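Local structure of PROTEIN (hypothetical protein EF0366) (Enterococcus faecalis, 1VPY) at residues Ile149-Arg152 / Trp156-Pro159; Lys163-Phe168 / Phe174-Val179. The protein is of unknown function but belongs to the DUF72 family and folds as a TIM-type alpha/beta barrel that carries bound zinc ions. All coordinates share one frame; numbering follows the deposited sequence.

Interaction 1: Ile149-Arg152 / Trp156-Pro159; sequences IELR and WYQP
Leu151 and Trp156 bring the two segments together, their CA atoms 8.0 Å apart and the nearest pair across the contact. Ile149 and Glu150 end strand 147-150; Leu151 already belongs to the loop that leads through Trp156 and Tyr157 to helix 162-171. No direct hydrogen bond crosses, so side chains make the join. Leu151 lies across one face of the indole: its CD1 lies 3.9 Å from the centroid of the five-membered ring and 24° off the ring normal, a CH-pi contact, while CD2 sits over the rim with NE1 of Trp156 3.9 Å away. Trp156 CB points toward Leu151, and CG lies anti to the carbonyl carbon (chi1 -63°), which sets the indole beside the leucine. Leu151 CD1 also reaches Tyr157 CE2 at 4.1 Å, approaching that ring obliquely. The same five-membered ring of Trp156 is fixed by its N-H, which NE1 donates to the carbonyl O of Phe125. A water provides the polar link: it accepts from Leu151 N at 3.2 Å and lies 2.9 Å from Tyr157 OH. The contact is thus an apolar closure of the post-strand loop, in which the water serves Leu151 N-H and Tyr157 OH and the Phe125 carbonyl takes the indole N-H.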
loop_
_atom_site.group_PDB
_atom_site.type_symbol
_atom_site.label_atom_id
_atom_site.label_comp_id
_atom_site.label_asym_id
_atom_site.label_seq_id
_atom_site.Cartn_x
_atom_site.Cartn_y
_atom_site.Cartn_z
ATOM N N ILE A 149 -2.796 5.677 1.966
ATOM C CA ILE A 149 -4.151 5.669 1.410
ATOM C C ILE A 149 -4.055 5.355 -0.081
ATOM O O ILE A 149 -3.247 5.954 -0.797
ATOM C CB ILE A 149 -4.843 7.060 1.607
ATOM C CG1 ILE A 149 -5.034 7.404 3.097
ATOM C CG2 ILE A 149 -6.128 7.173 0.796
ATOM C CD1 ILE A 149 -6.134 6.641 3.818
ATOM N N GLU A 150 -4.865 4.405 -0.540
ATOM C CA GLU A 150 -5.005 4.132 -1.974
ATOM C C GLU A 150 -6.443 4.303 -2.458
ATOM O O GLU A 150 -7.371 3.857 -1.793
ATOM C CB GLU A 150 -4.520 2.730 -2.317
ATOM C CG GLU A 150 -4.345 2.541 -3.803
ATOM C CD GLU A 150 -4.021 1.122 -4.185
ATOM O OE1 GLU A 150 -3.151 0.499 -3.534
ATOM O OE2 GLU A 150 -4.636 0.638 -5.159
ATOM N N LEU A 151 -6.603 4.928 -3.628
ATOM C CA LEU A 151 -7.919 5.173 -4.244
ATOM C C LEU A 151 -8.033 4.520 -5.634
ATOM O O LEU A 151 -7.026 4.385 -6.338
ATOM C CB LEU A 151 -8.174 6.681 -4.367
ATOM C CG LEU A 151 -7.757 7.618 -3.223
ATOM C CD1 LEU A 151 -7.535 9.024 -3.731
ATOM C CD2 LEU A 151 -8.759 7.611 -2.085
ATOM N N ARG A 152 -9.254 4.116 -6.012
ATOM C CA ARG A 152 -9.542 3.541 -7.346
ATOM C C ARG A 152 -10.581 4.348 -8.110
ATOM O O ARG A 152 -11.249 3.816 -9.002
ATOM C CB ARG A 152 -10.049 2.092 -7.265
ATOM C CG ARG A 152 -9.046 1.072 -6.795
ATOM C CD ARG A 152 -9.156 -0.246 -7.557
ATOM N NE ARG A 152 -8.481 -1.344 -6.854
ATOM C CZ ARG A 152 -7.183 -1.371 -6.551
ATOM N NH1 ARG A 152 -6.395 -0.356 -6.877
ATOM N NH2 ARG A 152 -6.661 -2.412 -5.909
ATOM N N TRP A 156 -11.293 11.978 -7.529
ATOM C CA TRP A 156 -10.247 12.488 -6.636
ATOM C C TRP A 156 -9.119 13.176 -7.407
ATOM O O TRP A 156 -8.431 14.042 -6.866
ATOM C CB TRP A 156 -9.622 11.347 -5.831
ATOM C CG TRP A 156 -10.545 10.629 -4.891
ATOM C CD1 TRP A 156 -11.057 9.371 -5.048
ATOM C CD2 TRP A 156 -11.042 11.109 -3.635
ATOM N NE1 TRP A 156 -11.849 9.044 -3.975
ATOM C CE2 TRP A 156 -11.861 10.093 -3.095
ATOM C CE3 TRP A 156 -10.883 12.301 -2.916
ATOM C CZ2 TRP A 156 -12.513 10.231 -1.865
ATOM C CZ3 TRP A 156 -11.538 12.438 -1.697
ATOM C CH2 TRP A 156 -12.341 11.407 -1.185
ATOM N N TYR A 157 -8.930 12.771 -8.663
ATOM C CA TYR A 157 -7.815 13.231 -9.485
ATOM C C TYR A 157 -8.197 14.260 -10.548
ATOM O O TYR A 157 -7.316 14.793 -11.230
ATOM C CB TYR A 157 -7.132 12.035 -10.147
ATOM C CG TYR A 157 -6.426 11.123 -9.171
ATOM C CD1 TYR A 157 -5.096 11.348 -8.812
ATOM C CD2 TYR A 157 -7.086 10.032 -8.608
ATOM C CE1 TYR A 157 -4.438 10.506 -7.918
ATOM C CE2 TYR A 157 -6.439 9.184 -7.710
ATOM C CZ TYR A 157 -5.114 9.426 -7.372
ATOM O OH TYR A 157 -4.475 8.586 -6.488
ATOM N N GLN A 158 -9.499 14.532 -10.682
ATOM C CA GLN A 158 -10.010 15.492 -11.661
ATOM C C GLN A 158 -9.346 16.858 -11.486
ATOM O O GLN A 158 -9.178 17.320 -10.356
ATOM C CB GLN A 158 -11.538 15.620 -11.566
ATOM C CG GLN A 158 -12.306 14.580 -12.375
ATOM N N PRO A 159 -8.959 17.501 -12.609
ATOM C CA PRO A 159 -8.292 18.806 -12.630
ATOM C C PRO A 159 -8.729 19.757 -11.506
ATOM O O PRO A 159 -7.876 20.299 -10.796
ATOM C CB PRO A 159 -8.706 19.374 -13.990
ATOM C CG PRO A 159 -8.859 18.170 -14.867
ATOM C CD PRO A 159 -9.152 16.978 -13.978
HETATM O O HOH W 1 -3.968 6.283 -4.723
#

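Interaction 2: Lys163-Phe168 / Phe174-Val179; sequences KQMLQF and FSLVIV
Leu176 CD2 is the point on which Met165 and Leu166 of the helix converge. The selenomethionine Met165 brings its terminal CE to 3.7 Å from Leu176 CD2, with SE close behind, and Leu166 CD2 meets the same methyl of Leu176 at 3.9 Å. Both helix side chains cross that of Leu176 at about a right angle, and the atoms that touch, CE and the two CD2 methyls, are terminal ones. A second, looser pair lies further along the helix: Phe168 CE2 comes within 4.4 Å of Phe174 CE2, reaching the edge of the Phe174 ring near its plane, whereas Phe174 CE2 approaches the Phe168 ring obliquely, so the pair is not a stack. No hydrogen bond spans the two segments, and the contact is wholly apolar.

Torsions explain the reach. Met165 leaves the helix with CG anti to its nitrogen (chi1 -168°) and then bends at chi2 and chi3, which swings CE toward the strand. Leu176 also carries CG opposite its own N (chi1 180°), and its CB points at the helix. The helix turn bearing Met165 and Leu166 is spanned by the bond Gln167 N to Lys163 O, 3.0 Å. On the strand side, Thr196 OG1 hydrogen-bonds to both Phe174 O and Leu176 N.

Further out, Leu176 also touches Leu151 and Leu166 packs on Tyr194. Phe168 lies against Val132, Leu135 and Gln136 of helix 129-141, and Phe174 against Ile147 and Ile149 of strand 147-150. Helix 162-171 therefore rests on the outside of the barrel as the helix of a beta-alpha-beta unit, between strand 147-150, which precedes it, and strand 175-180, which follows.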
loop_
_atom_site.group_PDB
_atom_site.type_symbol
_atom_site.label_atom_id
_atom_site.label_comp_id
_atom_site.label_asym_id
_atom_site.label_seq_id
_atom_site.Cartn_x
_atom_site.Cartn_y
_atom_site.Cartn_z
ATOM N N LYS A 163 -5.894 19.502 -6.387
ATOM C CA LYS A 163 -4.911 20.179 -5.553
ATOM C C LYS A 163 -5.291 20.230 -4.076
ATOM O O LYS A 163 -4.421 20.092 -3.221
ATOM C CB LYS A 163 -4.588 21.566 -6.111
ATOM C CG LYS A 163 -3.753 21.494 -7.382
ATOM C CD LYS A 163 -3.521 22.854 -8.019
ATOM C CE LYS A 163 -2.623 22.713 -9.244
ATOM N NZ LYS A 163 -2.219 24.030 -9.800
ATOM N N GLN A 164 -6.580 20.409 -3.780
ATOM C CA GLN A 164 -7.074 20.348 -2.393
ATOM C C GLN A 164 -6.969 18.925 -1.896
ATOM O O GLN A 164 -6.710 18.686 -0.718
ATOM C CB GLN A 164 -8.536 20.793 -2.268
ATOM C CG GLN A 164 -8.835 22.196 -2.746
ATOM C CD GLN A 164 -9.275 22.220 -4.192
ATOM O OE1 GLN A 164 -8.544 21.782 -5.089
ATOM N NE2 GLN A 164 -10.477 22.729 -4.431
HETATM N N MSE A 165 -7.190 17.988 -2.813
HETATM C CA MSE A 165 -7.089 16.572 -2.538
HETATM C C MSE A 165 -5.688 16.262 -1.998
HETATM O O MSE A 165 -5.554 15.705 -0.903
HETATM C CB MSE A 165 -7.398 15.782 -3.814
HETATM C CG MSE A 165 -7.614 14.291 -3.619
HETATM SE SE MSE A 165 -5.927 13.268 -3.421
HETATM C CE MSE A 165 -5.252 13.335 -5.297
ATOM N N LEU A 166 -4.657 16.645 -2.753
ATOM C CA LEU A 166 -3.272 16.449 -2.333
ATOM C C LEU A 166 -2.980 17.196 -1.038
ATOM O O LEU A 166 -2.283 16.677 -0.165
ATOM C CB LEU A 166 -2.296 16.901 -3.423
ATOM C CG LEU A 166 -2.202 16.124 -4.741
ATOM C CD1 LEU A 166 -1.332 16.888 -5.733
ATOM C CD2 LEU A 166 -1.665 14.718 -4.533
ATOM N N GLN A 167 -3.526 18.407 -0.922
ATOM C CA GLN A 167 -3.389 19.228 0.284
ATOM C C GLN A 167 -4.034 18.565 1.503
ATOM O O GLN A 167 -3.471 18.586 2.600
ATOM C CB GLN A 167 -3.970 20.632 0.055
ATOM C CG GLN A 167 -3.601 21.675 1.118
ATOM C CD GLN A 167 -2.091 21.899 1.268
ATOM O OE1 GLN A 167 -1.304 21.618 0.355
ATOM N NE2 GLN A 167 -1.686 22.409 2.429
ATOM N N PHE A 168 -5.208 17.976 1.298
ATOM C CA PHE A 168 -5.898 17.222 2.339
ATOM C C PHE A 168 -5.067 16.026 2.802
ATOM O O PHE A 168 -5.037 15.714 3.992
ATOM C CB PHE A 168 -7.277 16.765 1.852
ATOM C CG PHE A 168 -8.003 15.874 2.821
ATOM C CD1 PHE A 168 -8.773 16.420 3.846
ATOM C CD2 PHE A 168 -7.917 14.488 2.711
ATOM C CE1 PHE A 168 -9.449 15.600 4.746
ATOM C CE2 PHE A 168 -8.585 13.661 3.606
ATOM C CZ PHE A 168 -9.356 14.219 4.627
ATOM N N PHE A 174 -1.174 11.803 5.329
ATOM C CA PHE A 174 -1.489 10.583 4.598
ATOM C C PHE A 174 -0.476 10.419 3.481
ATOM O O PHE A 174 -0.142 11.389 2.789
ATOM C CB PHE A 174 -2.904 10.624 4.016
ATOM C CG PHE A 174 -3.993 10.337 5.018
ATOM C CD1 PHE A 174 -3.819 9.377 6.014
ATOM C CD2 PHE A 174 -5.213 11.002 4.939
ATOM C CE1 PHE A 174 -4.839 9.105 6.936
ATOM C CE2 PHE A 174 -6.236 10.741 5.852
ATOM C CZ PHE A 174 -6.049 9.795 6.851
ATOM N N SER A 175 0.038 9.202 3.325
ATOM C CA SER A 175 0.919 8.886 2.211
ATOM C C SER A 175 0.063 8.395 1.035
ATOM O O SER A 175 -0.359 7.235 1.010
ATOM C CB SER A 175 1.957 7.845 2.625
ATOM O OG SER A 175 2.804 7.537 1.535
ATOM N N LEU A 176 -0.222 9.277 0.078
ATOM C CA LEU A 176 -1.121 8.906 -1.022
ATOM C C LEU A 176 -0.420 7.946 -1.969
ATOM O O LEU A 176 0.614 8.276 -2.558
ATOM C CB LEU A 176 -1.639 10.125 -1.778
ATOM C CG LEU A 176 -2.584 9.834 -2.951
ATOM C CD1 LEU A 176 -3.951 9.324 -2.477
ATOM C CD2 LEU A 176 -2.760 11.074 -3.819
ATOM N N VAL A 177 -0.993 6.757 -2.105
ATOM C CA VAL A 177 -0.360 5.684 -2.857
ATOM C C VAL A 177 -0.294 5.995 -4.352
ATOM O O VAL A 177 -1.324 6.254 -4.993
ATOM C CB VAL A 177 -1.042 4.330 -2.585
ATOM C CG1 VAL A 177 -0.581 3.281 -3.581
ATOM C CG2 VAL A 177 -0.756 3.868 -1.134
ATOM N N ILE A 178 0.923 6.005 -4.896
ATOM C CA ILE A 178 1.100 6.208 -6.329
ATOM C C ILE A 178 0.859 4.883 -7.039
ATOM O O ILE A 178 1.527 3.885 -6.736
ATOM C CB ILE A 178 2.493 6.760 -6.679
ATOM C CG1 ILE A 178 2.789 8.010 -5.839
ATOM C CG2 ILE A 178 2.553 7.072 -8.177
ATOM C CD1 ILE A 178 4.215 8.421 -5.824
ATOM N N VAL A 179 -0.104 4.871 -7.966
ATOM C CA VAL A 179 -0.543 3.614 -8.574
ATOM C C VAL A 179 -0.344 3.485 -10.084
ATOM O O VAL A 179 -0.684 4.382 -10.854
ATOM C CB VAL A 179 -2.014 3.281 -8.239
ATOM C CG1 VAL A 179 -2.164 3.009 -6.761
ATOM C CG2 VAL A 179 -2.969 4.398 -8.717
#

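Along the chain interaction 1 comes first and is complete at Pro159, before helix 162-171 supplies interaction 2; their centres lie about 8 Å apart. Together they trace one beta-alpha-beta unit: strand 147-150, its following loop, helix 162-171 and strand 175-180. The two strands are parallel neighbours in the eight-stranded barrel, joined by probable hydrogen bonds from Ile149 N to Ser175 O (3.0 Å) and from Ile149 O to Val177 N (2.7 Å). The contacts also touch by packing: Trp156 O of the loop on Met165 CG of the helix, and Ile149 CG1 of the strand on Phe174 CG. Leu151 and Tyr157 both touch Leu176, so the two contacts share that residue.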